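Local coordinates for nudix hydrolase domain-containing protein (Thermotoga maritima, PDB 3E57) that is of unknown function but is a putative Nudix hydrolase, a family that typically cleaves nucleoside diphosphates linked to other moieties, at residues H96-G104 / L185-S196. Numbering follows the deposited sequence.
Sequences HNLYSLGIG and LEKFSGVMEGWS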
loop_
_atom_site.group_PDB
_atom_site.type_symbol
_atom_site.label_atom_id
_atom_site.label_comp_id
_atom_site.label_asym_id
_atom_site.label_seq_id
_atom_site.Cartn_x
_atom_site.Cartn_y
_atom_site.Cartn_z
ATOM N N HIS B 96 17.650 -0.187 18.016
ATOM C CA HIS B 96 16.544 -1.136 18.198
ATOM C C HIS B 96 16.444 -2.081 17.025
ATOM O O HIS B 96 16.619 -1.676 15.870
ATOM C CB HIS B 96 15.218 -0.398 18.385
ATOM C CG HIS B 96 15.246 0.590 19.506
ATOM N ND1 HIS B 96 15.131 0.221 20.830
ATOM C CD2 HIS B 96 15.402 1.934 19.502
ATOM C CE1 HIS B 96 15.206 1.296 21.591
ATOM N NE2 HIS B 96 15.378 2.347 20.809
ATOM N N ASN B 97 16.143 -3.339 17.324
ATOM C CA ASN B 97 16.066 -4.374 16.312
ATOM C C ASN B 97 14.635 -4.846 16.166
ATOM O O ASN B 97 14.070 -5.449 17.078
ATOM C CB ASN B 97 17.003 -5.521 16.660
ATOM C CG ASN B 97 18.470 -5.092 16.649
ATOM O OD1 ASN B 97 19.187 -5.266 17.639
ATOM N ND2 ASN B 97 18.909 -4.510 15.536
ATOM N N LEU B 98 14.045 -4.502 15.027
ATOM C CA LEU B 98 12.701 -4.919 14.687
ATOM C C LEU B 98 12.758 -6.338 14.163
ATOM O O LEU B 98 13.788 -6.780 13.649
ATOM C CB LEU B 98 12.117 -4.036 13.590
ATOM C CG LEU B 98 11.816 -2.559 13.861
ATOM C CD1 LEU B 98 12.129 -1.761 12.602
ATOM C CD2 LEU B 98 10.387 -2.348 14.263
ATOM N N TYR B 99 11.648 -7.047 14.289
ATOM C CA TYR B 99 11.472 -8.281 13.542
ATOM C C TYR B 99 11.314 -7.913 12.060
ATOM O O TYR B 99 10.711 -6.890 11.715
ATOM C CB TYR B 99 10.238 -9.023 14.010
ATOM C CG TYR B 99 10.271 -9.514 15.450
ATOM C CD1 TYR B 99 11.138 -10.519 15.850
ATOM C CD2 TYR B 99 9.388 -9.006 16.382
ATOM C CE1 TYR B 99 11.135 -10.991 17.179
ATOM C CE2 TYR B 99 9.373 -9.454 17.689
ATOM C CZ TYR B 99 10.246 -10.451 18.088
ATOM O OH TYR B 99 10.210 -10.881 19.412
ATOM N N SER B 100 11.871 -8.732 11.184
ATOM C CA SER B 100 11.730 -8.492 9.753
ATOM C C SER B 100 11.208 -9.735 9.036
ATOM O O SER B 100 11.381 -10.866 9.504
ATOM C CB SER B 100 13.058 -8.022 9.173
ATOM O OG SER B 100 14.002 -9.057 9.236
ATOM N N LEU B 101 10.554 -9.491 7.908
ATOM C CA LEU B 101 9.892 -10.505 7.113
ATOM C C LEU B 101 10.304 -10.211 5.681
ATOM O O LEU B 101 9.891 -9.188 5.097
ATOM C CB LEU B 101 8.374 -10.387 7.214
ATOM C CG LEU B 101 7.577 -11.378 6.373
ATOM C CD1 LEU B 101 7.708 -12.786 6.978
ATOM C CD2 LEU B 101 6.118 -10.990 6.216
ATOM N N GLY B 102 11.130 -11.076 5.129
ATOM C CA GLY B 102 11.596 -10.900 3.776
ATOM C C GLY B 102 13.091 -10.720 3.740
ATOM O O GLY B 102 13.653 -9.977 4.546
ATOM N N ILE B 103 13.727 -11.410 2.800
ATOM C CA ILE B 103 15.165 -11.314 2.589
ATOM C C ILE B 103 15.384 -10.681 1.221
ATOM O O ILE B 103 14.930 -11.204 0.203
ATOM C CB ILE B 103 15.815 -12.696 2.633
ATOM C CG1 ILE B 103 15.520 -13.376 3.970
ATOM C CG2 ILE B 103 17.323 -12.591 2.425
ATOM C CD1 ILE B 103 15.697 -14.862 3.919
ATOM N N GLY B 104 16.029 -9.523 1.212
ATOM C CA GLY B 104 16.251 -8.789 -0.012
ATOM C C GLY B 104 17.704 -8.483 -0.266
ATOM O O GLY B 104 18.527 -8.509 0.647
ATOM N N LEU B 185 1.255 -14.440 12.623
ATOM C CA LEU B 185 1.884 -13.408 11.819
ATOM C C LEU B 185 1.211 -12.037 12.012
ATOM O O LEU B 185 1.878 -11.014 11.970
ATOM C CB LEU B 185 1.908 -13.801 10.341
ATOM C CG LEU B 185 2.551 -12.781 9.398
ATOM C CD1 LEU B 185 3.965 -12.392 9.841
ATOM C CD2 LEU B 185 2.523 -13.321 7.980
ATOM N N GLU B 186 -0.099 -12.011 12.234
ATOM C CA GLU B 186 -0.790 -10.736 12.470
ATOM C C GLU B 186 -0.182 -9.978 13.668
ATOM O O GLU B 186 0.048 -8.766 13.591
ATOM C CB GLU B 186 -2.280 -10.982 12.683
ATOM C CG GLU B 186 -3.111 -9.742 12.995
ATOM C CD GLU B 186 -4.589 -10.079 13.142
ATOM O OE1 GLU B 186 -5.258 -10.221 12.101
ATOM O OE2 GLU B 186 -5.078 -10.207 14.287
ATOM N N LYS B 187 0.076 -10.692 14.759
ATOM C CA LYS B 187 0.763 -10.130 15.936
ATOM C C LYS B 187 2.103 -9.482 15.565
ATOM O O LYS B 187 2.369 -8.324 15.885
ATOM C CB LYS B 187 1.000 -11.254 16.953
ATOM C CG LYS B 187 1.836 -10.869 18.122
ATOM C CD LYS B 187 1.996 -12.004 19.123
ATOM C CE LYS B 187 3.013 -13.026 18.657
ATOM N NZ LYS B 187 3.250 -14.064 19.682
ATOM N N PHE B 188 2.942 -10.236 14.866
ATOM C CA PHE B 188 4.251 -9.724 14.435
ATOM C C PHE B 188 4.145 -8.549 13.481
ATOM O O PHE B 188 4.931 -7.605 13.569
ATOM C CB PHE B 188 5.105 -10.844 13.818
ATOM C CG PHE B 188 5.739 -11.734 14.829
ATOM C CD1 PHE B 188 7.048 -11.525 15.229
ATOM C CD2 PHE B 188 5.023 -12.787 15.394
ATOM C CE1 PHE B 188 7.630 -12.326 16.152
ATOM C CE2 PHE B 188 5.596 -13.606 16.320
ATOM C CZ PHE B 188 6.913 -13.376 16.720
ATOM N N SER B 189 3.171 -8.574 12.576
ATOM C CA SER B 189 2.997 -7.459 11.641
ATOM C C SER B 189 2.714 -6.152 12.373
ATOM O O SER B 189 3.079 -5.077 11.897
ATOM C CB SER B 189 1.862 -7.735 10.638
ATOM O OG SER B 189 0.603 -7.592 11.268
ATOM N N GLY B 190 2.078 -6.252 13.537
ATOM C CA GLY B 190 1.798 -5.107 14.362
ATOM C C GLY B 190 3.027 -4.362 14.852
ATOM O O GLY B 190 2.932 -3.182 15.124
ATOM N N VAL B 191 4.168 -5.042 14.981
ATOM C CA VAL B 191 5.402 -4.412 15.480
ATOM C C VAL B 191 6.479 -4.252 14.407
ATOM O O VAL B 191 7.589 -3.803 14.676
ATOM C CB VAL B 191 5.982 -5.195 16.671
ATOM C CG1 VAL B 191 4.958 -5.229 17.807
ATOM C CG2 VAL B 191 6.380 -6.611 16.269
ATOM N N MET B 192 6.161 -4.633 13.189
ATOM C CA MET B 192 7.125 -4.530 12.111
ATOM C C MET B 192 6.885 -3.215 11.386
ATOM O O MET B 192 5.898 -2.519 11.656
ATOM C CB MET B 192 7.012 -5.738 11.180
ATOM C CG MET B 192 7.569 -7.035 11.823
ATOM S SD MET B 192 7.717 -8.479 10.730
ATOM C CE MET B 192 6.160 -8.303 10.007
ATOM N N GLU B 193 7.803 -2.861 10.496
ATOM C CA GLU B 193 7.741 -1.603 9.759
ATOM C C GLU B 193 8.135 -1.825 8.303
ATOM O O GLU B 193 8.570 -2.901 7.929
ATOM C CB GLU B 193 8.670 -0.555 10.404
ATOM C CG GLU B 193 8.283 -0.142 11.816
ATOM C CD GLU B 193 9.254 0.853 12.441
ATOM O OE1 GLU B 193 10.220 1.273 11.755
ATOM O OE2 GLU B 193 9.060 1.205 13.633
ATOM N N GLY B 194 7.948 -0.801 7.478
ATOM C CA GLY B 194 8.459 -0.824 6.108
ATOM C C GLY B 194 7.914 -1.961 5.266
ATOM O O GLY B 194 6.713 -2.263 5.312
ATOM N N TRP B 195 8.800 -2.550 4.462
ATOM C CA TRP B 195 8.443 -3.634 3.552
ATOM C C TRP B 195 8.021 -4.873 4.320
ATOM O O TRP B 195 7.189 -5.627 3.839
ATOM C CB TRP B 195 9.611 -3.976 2.633
ATOM C CG TRP B 195 9.894 -2.973 1.563
ATOM C CD1 TRP B 195 9.405 -1.711 1.460
ATOM C CD2 TRP B 195 10.750 -3.167 0.432
ATOM N NE1 TRP B 195 9.905 -1.098 0.328
ATOM C CE2 TRP B 195 10.735 -1.975 -0.315
ATOM C CE3 TRP B 195 11.545 -4.228 -0.004
ATOM C CZ2 TRP B 195 11.463 -1.821 -1.497
ATOM C CZ3 TRP B 195 12.285 -4.072 -1.182
ATOM C CH2 TRP B 195 12.234 -2.872 -1.908
ATOM N N SER B 196 8.573 -5.083 5.514
ATOM C CA SER B 196 8.162 -6.222 6.346
ATOM C C SER B 196 6.675 -6.147 6.692
ATOM O O SER B 196 5.939 -7.127 6.575
ATOM C CB SER B 196 9.024 -6.304 7.613
ATOM O OG SER B 196 10.352 -6.706 7.276
HETATM O O HOH W 1 10.035 -4.571 10.377
#
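With CG anti to the carbonyl carbon in both residues (chi1 -64° in Tyr99, -78° in Phe188), the two rings meet in an edge-to-face stack, centroids 4.8 Å apart. Phe188 supplies the edge, its CE1 lying over the centre of the Tyr99 ring, while Val191 CG2 abuts the Tyr99 rim near its plane, 3.8 Å from CD2. Met192, bent at chi3, lies against the Tyr99 backbone, its CG 3.1 Å from Tyr99 O, and brings SD to 4.1 Å from Leu101 CB. Were Tyr99 replaced by an alanine, the Phe188 edge would probably lose the ring face it packs on, and Val191 CG2 its neighbour. The backbone is tied at two points: Leu101 N donates a nearly straight bond (170°) to Ser196 OG at 2.9 Å, and a water donates to Tyr99 O while accepting from Glu193 N. Tyr72 OH also bonds the buried Ser196 hydroxyl. At the exposed end, Leu98 crosses the Glu193 side chain at about a right angle. In this Nudix domain the contact thus joins the segment leading into strand 103-104 to helix 185-189, the start of helix 194-206 and the turn between them; Leu101 packs on strands 66-77 and 80-85 and on Ala200, and Phe188 rests on Ile180 of strand 176-181.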